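Local coordinates for putative aminooxidase (Propionibacterium acnes, PDB 2BA9), which isomerises polyunsaturated fatty acids, forming conjugated linoleic acid, and carries flavin-adenine dinucleotide in a fold of the flavin-containing amine oxidoreductase family, at residues T69-E72 with I73-T77; P104-G107 with P108-M111; D146-L149 with A150-C154; V411-Y414 with S415-V419. All blocks are in the same frame, centred on the assembly; numbering follows the deposited sequence.

Interaction 1: T69-E72 with I73-T77; sequences TIQE and IMDRT
I70 lies alongside I73, one turn on in the same helix, and the two side chains point the same way. Their outer methyls meet, with I70 CD1 3.7 Å from I73 CD1. On another side of the helix Q71 bridges to D75. The Q71 chain leaves with CG anti to the backbone N (chi1 -177°), then bends at chi2 (58°), which carries the amide over the next turn. There Q71 NE2 donates to D75 OD1 at 2.9 Å, with an N-H...O angle of 151°. The carboxylate oxygen lies in the amide plane of Q71, but the nitrogen reaches D75 OD1 from above the carboxylate plane. This i to i+4 bond uses one oxygen of D75 and spans one turn. The other end of the same amide packs on M74: Q71 OE1 is 3.7 Å from M74 CE, and the two side chains cross at about a right angle. Main-chain bonds of the alpha-helical i to i+4 pattern run beneath these groups, such as M74 N to I70 O at 2.9 Å. The charged ends of E72 and R76 turn elsewhere, E72 to the hydroxyl of Y24 and R76 into a salt bridge with E26. Helix 68-77 thus packs between several neighbours: I70 and I73 lean on helix 204-215, T69 and I73 on helix 16-28, and T69, I70 and E72 on helix 408-423.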
loop_
_atom_site.group_PDB
_atom_site.type_symbol
_atom_site.label_atom_id
_atom_site.label_comp_id
_atom_site.label_asym_id
_atom_site.label_seq_id
_atom_site.Cartn_x
_atom_site.Cartn_y
_atom_site.Cartn_z
ATOM N N THR A 69 12.643 7.031 -4.061
ATOM C CA THR A 69 12.521 6.218 -5.280
ATOM C C THR A 69 11.450 6.792 -6.213
ATOM O O THR A 69 11.659 6.877 -7.418
ATOM C CB THR A 69 12.237 4.744 -4.952
ATOM O OG1 THR A 69 13.153 4.305 -3.932
ATOM C CG2 THR A 69 12.407 3.873 -6.184
ATOM N N ILE A 70 10.324 7.225 -5.656
ATOM C CA ILE A 70 9.307 7.892 -6.476
ATOM C C ILE A 70 9.862 9.173 -7.102
ATOM O O ILE A 70 9.536 9.478 -8.245
ATOM C CB ILE A 70 7.988 8.193 -5.713
ATOM C CG1 ILE A 70 7.410 6.899 -5.103
ATOM C CG2 ILE A 70 6.963 8.851 -6.659
ATOM C CD1 ILE A 70 7.427 5.663 -6.053
ATOM N N GLN A 71 10.724 9.902 -6.388
ATOM C CA GLN A 71 11.394 11.062 -6.986
ATOM C C GLN A 71 12.224 10.656 -8.201
ATOM O O GLN A 71 12.205 11.342 -9.231
ATOM C CB GLN A 71 12.282 11.788 -5.979
ATOM C CG GLN A 71 12.952 13.042 -6.547
ATOM C CD GLN A 71 11.949 14.050 -7.058
ATOM O OE1 GLN A 71 11.176 14.612 -6.284
ATOM N NE2 GLN A 71 11.946 14.282 -8.372
ATOM N N GLU A 72 12.942 9.544 -8.090
ATOM C CA GLU A 72 13.712 9.011 -9.231
ATOM C C GLU A 72 12.826 8.673 -10.439
ATOM O O GLU A 72 13.235 8.859 -11.605
ATOM C CB GLU A 72 14.487 7.765 -8.823
ATOM C CG GLU A 72 15.817 8.041 -8.160
ATOM C CD GLU A 72 16.509 6.761 -7.754
ATOM O OE1 GLU A 72 16.384 5.756 -8.485
ATOM O OE2 GLU A 72 17.167 6.755 -6.696
ATOM N N ILE A 73 11.630 8.165 -10.141
ATOM C CA ILE A 73 10.638 7.830 -11.154
ATOM C C ILE A 73 10.150 9.090 -11.849
ATOM O O ILE A 73 10.096 9.121 -13.078
ATOM C CB ILE A 73 9.433 7.034 -10.561
ATOM C CG1 ILE A 73 9.883 5.646 -10.098
ATOM C CG2 ILE A 73 8.317 6.890 -11.586
ATOM C CD1 ILE A 73 8.797 4.842 -9.379
ATOM N N MET A 74 9.819 10.136 -11.081
ATOM C CA MET A 74 9.402 11.424 -11.670
ATOM C C MET A 74 10.514 12.068 -12.536
ATOM O O MET A 74 10.221 12.710 -13.549
ATOM C CB MET A 74 8.947 12.417 -10.582
ATOM C CG MET A 74 7.661 12.031 -9.849
ATOM S SD MET A 74 7.022 13.347 -8.774
ATOM C CE MET A 74 8.002 13.087 -7.296
ATOM N N ASP A 75 11.778 11.909 -12.132
ATOM C CA ASP A 75 12.909 12.443 -12.905
ATOM C C ASP A 75 12.899 11.825 -14.301
ATOM O O ASP A 75 13.170 12.492 -15.310
ATOM C CB ASP A 75 14.264 12.115 -12.268
ATOM C CG ASP A 75 14.483 12.776 -10.920
ATOM O OD1 ASP A 75 13.784 13.755 -10.569
ATOM O OD2 ASP A 75 15.390 12.297 -10.208
ATOM N N ARG A 76 12.602 10.531 -14.338
ATOM C CA ARG A 76 12.571 9.772 -15.589
ATOM C C ARG A 76 11.383 10.142 -16.483
ATOM O O ARG A 76 11.500 10.161 -17.715
ATOM C CB ARG A 76 12.539 8.277 -15.270
ATOM C CG ARG A 76 12.888 7.416 -16.450
ATOM C CD ARG A 76 12.878 5.959 -16.107
ATOM N NE ARG A 76 12.702 5.179 -17.321
ATOM C CZ ARG A 76 13.638 4.472 -17.944
ATOM N NH1 ARG A 76 14.879 4.372 -17.467
ATOM N NH2 ARG A 76 13.307 3.837 -19.064
ATOM N N THR A 77 10.247 10.455 -15.876
ATOM C CA THR A 77 9.006 10.687 -16.641
ATOM C C THR A 77 8.720 12.166 -16.936
ATOM O O THR A 77 7.951 12.486 -17.850
ATOM C CB THR A 77 7.789 10.127 -15.894
ATOM O OG1 THR A 77 7.680 10.768 -14.621
ATOM C CG2 THR A 77 7.897 8.607 -15.698
#

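Interaction 2: P104-G107 with P108-M111; sequences PVRG and PQVM
P108 sits in the N-terminal turn of helix 106-122 and packs its ring on the carbonyls just before it, P104 O and V105 O. Its CG is 3.4 Å from P104 O. A proline fits here because its nitrogen has no hydrogen to give, and in a first turn none is needed for the helical pattern. D103, just before the segment, accepts at OD1 from the backbone N of both V105 and R106. Q109 comes next and reaches back along V105, the two side chains lying side by side and pointing the same way. Q109 NE2 rests 3.5 Å from V105 CG1. A water that donates to V105 O at 2.7 Å also takes a weak bond from Q109 NE2. The R106 chain bends at chi2 (46°), which turns its guanidinium toward Q109 and across V110. There R106 NH1 gives Q109 OE1 a weak bond, at 3.3 Å but nearly straight (165°). That oxygen sits at the guanidinium edge, while the amide and guanidinium planes stand 88° apart. R106 has a stronger partner in D159, which forms a salt bridge to NE. V110 follows, with CG2 4.0 Å from R106 CD. Its backbone N donates to R106 O at 3.0 Å. M111 closes the segment: its N donates to G107 O at 3.1 Å, and its CG sits 3.5 Å from the same oxygen.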
loop_
_atom_site.group_PDB
_atom_site.type_symbol
_atom_site.label_atom_id
_atom_site.label_comp_id
_atom_site.label_asym_id
_atom_site.label_seq_id
_atom_site.Cartn_x
_atom_site.Cartn_y
_atom_site.Cartn_z
ATOM N N PRO A 104 -6.841 18.709 26.823
ATOM C CA PRO A 104 -5.956 19.102 27.933
ATOM C C PRO A 104 -5.259 17.957 28.663
ATOM O O PRO A 104 -4.156 18.146 29.177
ATOM C CB PRO A 104 -6.905 19.812 28.907
ATOM C CG PRO A 104 -8.127 20.125 28.137
ATOM C CD PRO A 104 -8.247 19.054 27.110
ATOM N N VAL A 105 -5.923 16.807 28.742
ATOM C CA VAL A 105 -5.373 15.625 29.402
ATOM C C VAL A 105 -4.641 14.726 28.402
ATOM O O VAL A 105 -3.518 14.286 28.659
ATOM C CB VAL A 105 -6.473 14.791 30.063
ATOM C CG1 VAL A 105 -5.844 13.650 30.858
ATOM C CG2 VAL A 105 -7.343 15.665 30.949
ATOM N N ARG A 106 -5.286 14.458 27.270
ATOM C CA ARG A 106 -4.755 13.507 26.293
ATOM C C ARG A 106 -3.588 14.114 25.514
ATOM O O ARG A 106 -2.588 13.437 25.243
ATOM C CB ARG A 106 -5.866 13.034 25.337
ATOM C CG ARG A 106 -5.447 11.908 24.367
ATOM C CD ARG A 106 -4.675 10.786 25.059
ATOM N NE ARG A 106 -4.675 9.547 24.276
ATOM C CZ ARG A 106 -4.158 8.384 24.676
ATOM N NH1 ARG A 106 -3.560 8.278 25.854
ATOM N NH2 ARG A 106 -4.234 7.318 23.886
ATOM N N GLY A 107 -3.717 15.391 25.163
ATOM C CA GLY A 107 -2.718 16.075 24.339
ATOM C C GLY A 107 -1.279 15.918 24.815
ATOM O O GLY A 107 -0.400 15.513 24.034
ATOM N N PRO A 108 -1.016 16.269 26.088
ATOM C CA PRO A 108 0.334 16.097 26.645
ATOM C C PRO A 108 0.797 14.633 26.753
ATOM O O PRO A 108 2.001 14.380 26.759
ATOM C CB PRO A 108 0.223 16.723 28.042
ATOM C CG PRO A 108 -1.056 17.557 28.020
ATOM C CD PRO A 108 -1.950 16.867 27.069
ATOM N N GLN A 109 -0.140 13.690 26.841
ATOM C CA GLN A 109 0.214 12.270 26.902
ATOM C C GLN A 109 0.743 11.791 25.555
ATOM O O GLN A 109 1.802 11.163 25.474
ATOM C CB GLN A 109 -0.982 11.427 27.340
ATOM C CG GLN A 109 -1.335 11.576 28.812
ATOM C CD GLN A 109 -2.757 11.110 29.137
ATOM O OE1 GLN A 109 -3.438 10.530 28.300
ATOM N NE2 GLN A 109 -3.207 11.382 30.357
ATOM N N VAL A 110 0.002 12.113 24.503
ATOM C CA VAL A 110 0.419 11.831 23.137
ATOM C C VAL A 110 1.817 12.398 22.861
ATOM O O VAL A 110 2.721 11.679 22.451
ATOM C CB VAL A 110 -0.588 12.402 22.108
ATOM C CG1 VAL A 110 -0.075 12.201 20.673
ATOM C CG2 VAL A 110 -1.956 11.737 22.267
ATOM N N MET A 111 1.992 13.683 23.124
ATOM C CA MET A 111 3.252 14.356 22.815
ATOM C C MET A 111 4.441 13.784 23.586
ATOM O O MET A 111 5.544 13.731 23.061
ATOM C CB MET A 111 3.121 15.863 23.052
ATOM C CG MET A 111 2.223 16.534 22.019
ATOM S SD MET A 111 2.905 16.469 20.334
ATOM C CE MET A 111 2.128 14.997 19.645
HETATM O O HOH W 1 -2.131 14.470 30.976
#

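Interaction 3: D146-L149 with A150-C154; sequences DEFL and ALNGC
L149 and C154 form the close-packed side of this helix end. L149 CD2 lies 4.0 Å from C154 CB, and both residues are buried, with L117 and K116 of helix 106-122 beside them. N152 is buried too. Its CG stands anti to the carbonyl carbon (chi1 -71°), which folds the amide back towards F148. N152 ND2 donates to F148 O at 3.1 Å, with the oxygen tilted from the amide plane. The same nitrogen lies over one face of the F148 ring, 4.0 Å above its plane and offset toward the rim. The amide has two more partners: K124 NZ donates to OD1, and ND2 is hydrogen-bonded to the hydroxyl of Y125. The backbone closes in a Schellman motif. C154 N donates to L149 O at 2.9 Å and G153 N to A150 O at 3.1 Å, with G153 at positive phi as the C-prime residue. L149 O also accepts from N152 N at 2.9 Å, and the two donors arrive from opposite faces of its carbonyl plane. The outer side is looser. E147, A150 and L151 are exposed, and they join mostly through main chain, as in L151 N to E147 O. The side chain of A150 is just its CB, 3.3 Å from D146 O.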
loop_
_atom_site.group_PDB
_atom_site.type_symbol
_atom_site.label_atom_id
_atom_site.label_comp_id
_atom_site.label_asym_id
_atom_site.label_seq_id
_atom_site.Cartn_x
_atom_site.Cartn_y
_atom_site.Cartn_z
ATOM N N ASP A 146 0.447 -1.984 19.168
ATOM C CA ASP A 146 0.058 -1.544 20.517
ATOM C C ASP A 146 0.879 -2.233 21.586
ATOM O O ASP A 146 1.209 -1.614 22.604
ATOM C CB ASP A 146 -1.427 -1.804 20.811
ATOM C CG ASP A 146 -2.351 -0.782 20.176
ATOM O OD1 ASP A 146 -1.961 0.407 20.032
ATOM O OD2 ASP A 146 -3.486 -1.181 19.829
ATOM N N GLU A 147 1.161 -3.521 21.382
ATOM C CA GLU A 147 1.995 -4.286 22.313
ATOM C C GLU A 147 3.421 -3.725 22.326
ATOM O O GLU A 147 4.011 -3.512 23.377
ATOM C CB GLU A 147 1.999 -5.772 21.941
ATOM C CG GLU A 147 0.708 -6.479 22.316
ATOM C CD GLU A 147 0.730 -7.962 21.993
ATOM O OE1 GLU A 147 1.790 -8.606 22.229
ATOM O OE2 GLU A 147 -0.312 -8.469 21.502
ATOM N N PHE A 148 3.959 -3.477 21.139
ATOM C CA PHE A 148 5.243 -2.786 20.996
ATOM C C PHE A 148 5.276 -1.478 21.804
ATOM O O PHE A 148 6.205 -1.242 22.578
ATOM C CB PHE A 148 5.528 -2.529 19.504
ATOM C CG PHE A 148 6.629 -1.530 19.248
ATOM C CD1 PHE A 148 7.957 -1.919 19.270
ATOM C CD2 PHE A 148 6.327 -0.196 18.999
ATOM C CE1 PHE A 148 8.986 -0.992 19.038
ATOM C CE2 PHE A 148 7.342 0.735 18.758
ATOM C CZ PHE A 148 8.677 0.331 18.776
ATOM N N LEU A 149 4.255 -0.636 21.615
ATOM C CA LEU A 149 4.140 0.630 22.355
ATOM C C LEU A 149 4.045 0.416 23.873
ATOM O O LEU A 149 4.749 1.078 24.659
ATOM C CB LEU A 149 2.928 1.438 21.853
ATOM C CG LEU A 149 3.004 2.056 20.452
ATOM C CD1 LEU A 149 1.771 2.923 20.126
ATOM C CD2 LEU A 149 4.280 2.865 20.256
ATOM N N ALA A 150 3.183 -0.519 24.284
ATOM C CA ALA A 150 2.997 -0.856 25.693
ATOM C C ALA A 150 4.298 -1.251 26.387
ATOM O O ALA A 150 4.568 -0.847 27.506
ATOM C CB ALA A 150 1.955 -1.974 25.846
ATOM N N LEU A 151 5.115 -2.029 25.703
ATOM C CA LEU A 151 6.392 -2.470 26.252
ATOM C C LEU A 151 7.311 -1.284 26.564
ATOM O O LEU A 151 8.148 -1.352 27.470
ATOM C CB LEU A 151 7.067 -3.393 25.239
ATOM C CG LEU A 151 8.262 -4.209 25.682
ATOM C CD1 LEU A 151 7.871 -5.220 26.747
ATOM C CD2 LEU A 151 8.839 -4.889 24.464
ATOM N N ASN A 152 7.139 -0.197 25.813
ATOM C CA ASN A 152 7.976 0.988 25.955
ATOM C C ASN A 152 7.267 2.142 26.666
ATOM O O ASN A 152 7.755 3.260 26.659
ATOM C CB ASN A 152 8.461 1.415 24.564
ATOM C CG ASN A 152 9.489 0.452 23.991
ATOM O OD1 ASN A 152 10.605 0.342 24.512
ATOM N ND2 ASN A 152 9.123 -0.250 22.914
ATOM N N GLY A 153 6.127 1.872 27.293
ATOM C CA GLY A 153 5.306 2.927 27.904
ATOM C C GLY A 153 4.886 4.070 26.972
ATOM O O GLY A 153 4.801 5.209 27.405
ATOM N N CYS A 154 4.643 3.775 25.696
ATOM C CA CYS A 154 4.381 4.804 24.692
ATOM C C CYS A 154 2.998 4.661 24.042
ATOM O O CYS A 154 2.800 5.119 22.921
ATOM C CB CYS A 154 5.450 4.750 23.584
ATOM S SG CYS A 154 7.053 5.366 24.042
#

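Interaction 4: V411-Y414 with S415-V419. With FAD (flavin-adenine dinucleotide), chain D.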
loop_
_atom_site.group_PDB
_atom_site.type_symbol
_atom_site.label_atom_id
_atom_site.label_comp_id
_atom_site.label_asym_id
_atom_site.label_seq_id
_atom_site.Cartn_x
_atom_site.Cartn_y
_atom_site.Cartn_z
ATOM N N VAL A 411 7.309 -0.383 -2.324
ATOM C CA VAL A 411 7.397 -1.438 -3.328
ATOM C C VAL A 411 8.386 -1.098 -4.452
ATOM O O VAL A 411 9.122 -1.970 -4.903
ATOM C CB VAL A 411 6.016 -1.832 -3.931
ATOM C CG1 VAL A 411 5.003 -2.184 -2.811
ATOM C CG2 VAL A 411 5.491 -0.765 -4.845
ATOM N N CYS A 412 8.397 0.156 -4.899
ATOM C CA CYS A 412 9.310 0.579 -5.957
ATOM C C CYS A 412 10.756 0.524 -5.449
ATOM O O CYS A 412 11.638 0.024 -6.139
ATOM C CB CYS A 412 8.973 1.989 -6.447
ATOM S SG CYS A 412 7.389 2.123 -7.329
ATOM N N HIS A 413 10.973 1.037 -4.237
ATOM C CA HIS A 413 12.282 0.970 -3.545
ATOM C C HIS A 413 12.767 -0.486 -3.381
ATOM O O HIS A 413 13.949 -0.810 -3.611
ATOM C CB HIS A 413 12.157 1.685 -2.190
ATOM C CG HIS A 413 13.451 1.885 -1.461
ATOM N ND1 HIS A 413 13.503 2.404 -0.185
ATOM C CD2 HIS A 413 14.730 1.608 -1.804
ATOM C CE1 HIS A 413 14.757 2.460 0.217
ATOM N NE2 HIS A 413 15.523 1.986 -0.748
ATOM N N TYR A 414 11.848 -1.375 -3.021
ATOM C CA TYR A 414 12.172 -2.793 -2.953
ATOM C C TYR A 414 12.539 -3.361 -4.332
ATOM O O TYR A 414 13.494 -4.136 -4.446
ATOM C CB TYR A 414 11.020 -3.600 -2.343
ATOM C CG TYR A 414 11.402 -5.034 -2.041
ATOM C CD1 TYR A 414 11.777 -5.419 -0.765
ATOM C CD2 TYR A 414 11.402 -6.002 -3.042
ATOM C CE1 TYR A 414 12.144 -6.730 -0.490
ATOM C CE2 TYR A 414 11.759 -7.309 -2.776
ATOM C CZ TYR A 414 12.127 -7.665 -1.498
ATOM O OH TYR A 414 12.480 -8.953 -1.227
ATOM N N SER A 415 11.778 -3.000 -5.368
ATOM C CA SER A 415 12.110 -3.437 -6.741
ATOM C C SER A 415 13.523 -2.968 -7.188
ATOM O O SER A 415 14.339 -3.769 -7.662
ATOM C CB SER A 415 11.032 -2.991 -7.743
ATOM O OG SER A 415 9.943 -3.921 -7.793
ATOM N N LYS A 416 13.798 -1.679 -7.010
ATOM C CA LYS A 416 15.146 -1.094 -7.214
ATOM C C LYS A 416 16.240 -1.930 -6.548
ATOM O O LYS A 416 17.236 -2.309 -7.182
ATOM C CB LYS A 416 15.171 0.335 -6.638
ATOM C CG LYS A 416 16.493 1.101 -6.719
ATOM C CD LYS A 416 16.383 2.403 -5.926
ATOM C CE LYS A 416 17.538 3.360 -6.178
ATOM N NZ LYS A 416 18.782 2.900 -5.536
ATOM N N ASP A 417 16.062 -2.199 -5.260
ATOM C CA ASP A 417 17.070 -2.914 -4.476
ATOM C C ASP A 417 17.185 -4.384 -4.901
ATOM O O ASP A 417 18.256 -4.953 -4.823
ATOM C CB ASP A 417 16.750 -2.835 -2.977
ATOM C CG ASP A 417 17.073 -1.477 -2.363
ATOM O OD1 ASP A 417 17.842 -0.686 -2.958
ATOM O OD2 ASP A 417 16.568 -1.201 -1.260
ATOM N N LEU A 418 16.083 -4.985 -5.361
ATOM C CA LEU A 418 16.109 -6.373 -5.845
ATOM C C LEU A 418 17.138 -6.556 -6.960
ATOM O O LEU A 418 17.822 -7.574 -7.019
ATOM C CB LEU A 418 14.733 -6.817 -6.344
ATOM C CG LEU A 418 14.556 -8.323 -6.596
ATOM C CD1 LEU A 418 14.287 -9.084 -5.287
ATOM C CD2 LEU A 418 13.428 -8.559 -7.609
ATOM N N VAL A 419 17.218 -5.566 -7.840
ATOM C CA VAL A 419 18.145 -5.592 -8.963
ATOM C C VAL A 419 19.566 -5.502 -8.425
ATOM O O VAL A 419 20.454 -6.236 -8.860
ATOM C CB VAL A 419 17.903 -4.419 -9.936
ATOM C CG1 VAL A 419 18.922 -4.456 -11.074
ATOM C CG2 VAL A 419 16.464 -4.433 -10.476
HETATM P PA FAD D . -0.605 -3.237 -7.094
HETATM O O1A FAD D . -0.640 -1.737 -7.050
HETATM O O2A FAD D . -1.795 -3.964 -6.502
HETATM O O5B FAD D . -0.511 -3.698 -8.625
HETATM C C5B FAD D . -0.410 -5.079 -8.882
HETATM C C4B FAD D . -0.572 -5.344 -10.364
HETATM O O4B FAD D . -0.428 -6.731 -10.597
HETATM C C3B FAD D . -1.943 -4.901 -10.878
HETATM O O3B FAD D . -1.785 -4.049 -11.990
HETATM C C2B FAD D . -2.636 -6.201 -11.210
HETATM O O2B FAD D . -3.630 -6.062 -12.225
HETATM C C1B FAD D . -1.438 -7.123 -11.499
HETATM N N9A FAD D . -1.827 -8.535 -11.335
HETATM C C8A FAD D . -2.417 -9.122 -10.235
HETATM N N7A FAD D . -2.633 -10.440 -10.505
HETATM C C5A FAD D . -2.186 -10.699 -11.765
HETATM C C6A FAD D . -2.167 -11.859 -12.565
HETATM N N6A FAD D . -2.302 -13.086 -11.965
HETATM N N1A FAD D . -1.599 -11.789 -13.833
HETATM C C2A FAD D . -1.113 -10.592 -14.340
HETATM N N3A FAD D . -1.142 -9.455 -13.543
HETATM C C4A FAD D . -1.684 -9.498 -12.294
HETATM N N1 FAD D . 0.342 4.154 -1.337
HETATM C C2 FAD D . 1.126 5.205 -0.906
HETATM O O2 FAD D . 2.344 5.174 -1.079
HETATM N N3 FAD D . 0.542 6.274 -0.255
HETATM C C4 FAD D . -0.824 6.309 -0.063
HETATM O O4 FAD D . -1.318 7.294 0.508
HETATM C C4X FAD D . -1.622 5.252 -0.512
HETATM N N5 FAD D . -2.992 5.241 -0.317
HETATM C C5X FAD D . -3.803 4.284 -0.897
HETATM C C6 FAD D . -5.189 4.379 -0.804
HETATM C C7 FAD D . -5.994 3.427 -1.427
HETATM C C7M FAD D . -7.485 3.570 -1.319
HETATM C C8 FAD D . -5.410 2.378 -2.131
HETATM C C8M FAD D . -6.231 1.328 -2.816
HETATM C C9 FAD D . -4.023 2.290 -2.214
HETATM C C9A FAD D . -3.202 3.232 -1.593
HETATM N N10 FAD D . -1.798 3.151 -1.645
HETATM C C10 FAD D . -1.021 4.183 -1.170
HETATM C "C1'" FAD D . -1.114 1.847 -1.885
HETATM C "C2'" FAD D . -0.503 1.771 -3.278
HETATM O "O2'" FAD D . -1.421 2.179 -4.287
HETATM C "C3'" FAD D . -0.046 0.337 -3.498
HETATM O "O3'" FAD D . 0.755 -0.079 -2.389
HETATM C "C4'" FAD D . 0.717 0.203 -4.805
HETATM O "O4'" FAD D . -0.149 0.348 -5.925
HETATM C "C5'" FAD D . 1.426 -1.144 -4.813
HETATM O "O5'" FAD D . 1.883 -1.440 -6.102
HETATM P P FAD D . 2.153 -2.980 -6.531
HETATM O O1P FAD D . 2.580 -3.056 -7.985
HETATM O O2P FAD D . 3.177 -3.538 -5.606
HETATM O O3P FAD D . 0.747 -3.742 -6.389
HETATM O O HOH W 2 8.817 -4.566 -5.283
HETATM O O HOH W 3 18.169 1.638 -1.845
#
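H413 has its CG anti to the backbone N (chi1 -171°), while D417 has its CG anti to the carbonyl carbon (chi1 -76°). These different torsions bring the imidazole and the carboxylate together across one helical turn. Ring and carboxylate planes are 61° apart. H413 NE2 is 3.4 Å from D417 OD2, but the angle is too poor for a hydrogen bond. A water links the pair instead: it lies in the ring plane at the edge, 2.9 Å from H413 NE2, and donates to D417 OD1 at 2.6 Å. The Y414 ring lies near L418, with Y414 CE2 4.0 Å from L418 CD1; the two side chains cross at a slant. The hydroxyl of Y414 reaches E388. A second water joins the start of the segment to S415, donating to V411 O at 2.6 Å and to S415 OG at 2.8 Å. S415 OG is also hydrogen-bonded to A17 O, on helix 16-28. Helical bonds join the two segments, for example K416 N to C412 O at 2.9 Å. At the ligand end V411 turns its methyls to the cofactor, and V411 CG1 is 3.6 Å from O2P of FAD. That contact is packing on a phosphate oxygen, not a bond. A17 N and F408 N also bind the cofactor, so helix 408-423 starts beside the FAD site. It packs beside helix 16-28, which follows strand 9-12 in what is probably a Rossmann-type FAD-binding unit, consistent with the flavin-containing amine oxidoreductase family.

All four interactions are local contacts within or at the ends of helices. Interactions 1 and 4 belong to the inner part of the fold and touch each other: I70 CD1 and I73 CD1 both pack on C412 SG, and T69 OG1 meets H413 CB. Interaction 4 is mostly buried and reaches FAD; interaction 1 is partly buried. Interaction 2 is a surface contact at the start of helix 106-122. Interaction 3 is partly buried and packs on a later part of that helix; the nearest atoms of interactions 2 and 3 are about 7 Å apart. A direct amide-carboxylate bond marks 69-77, weak amide and water links 104-111, a Schellman end 146-154, and water bridges 411-419.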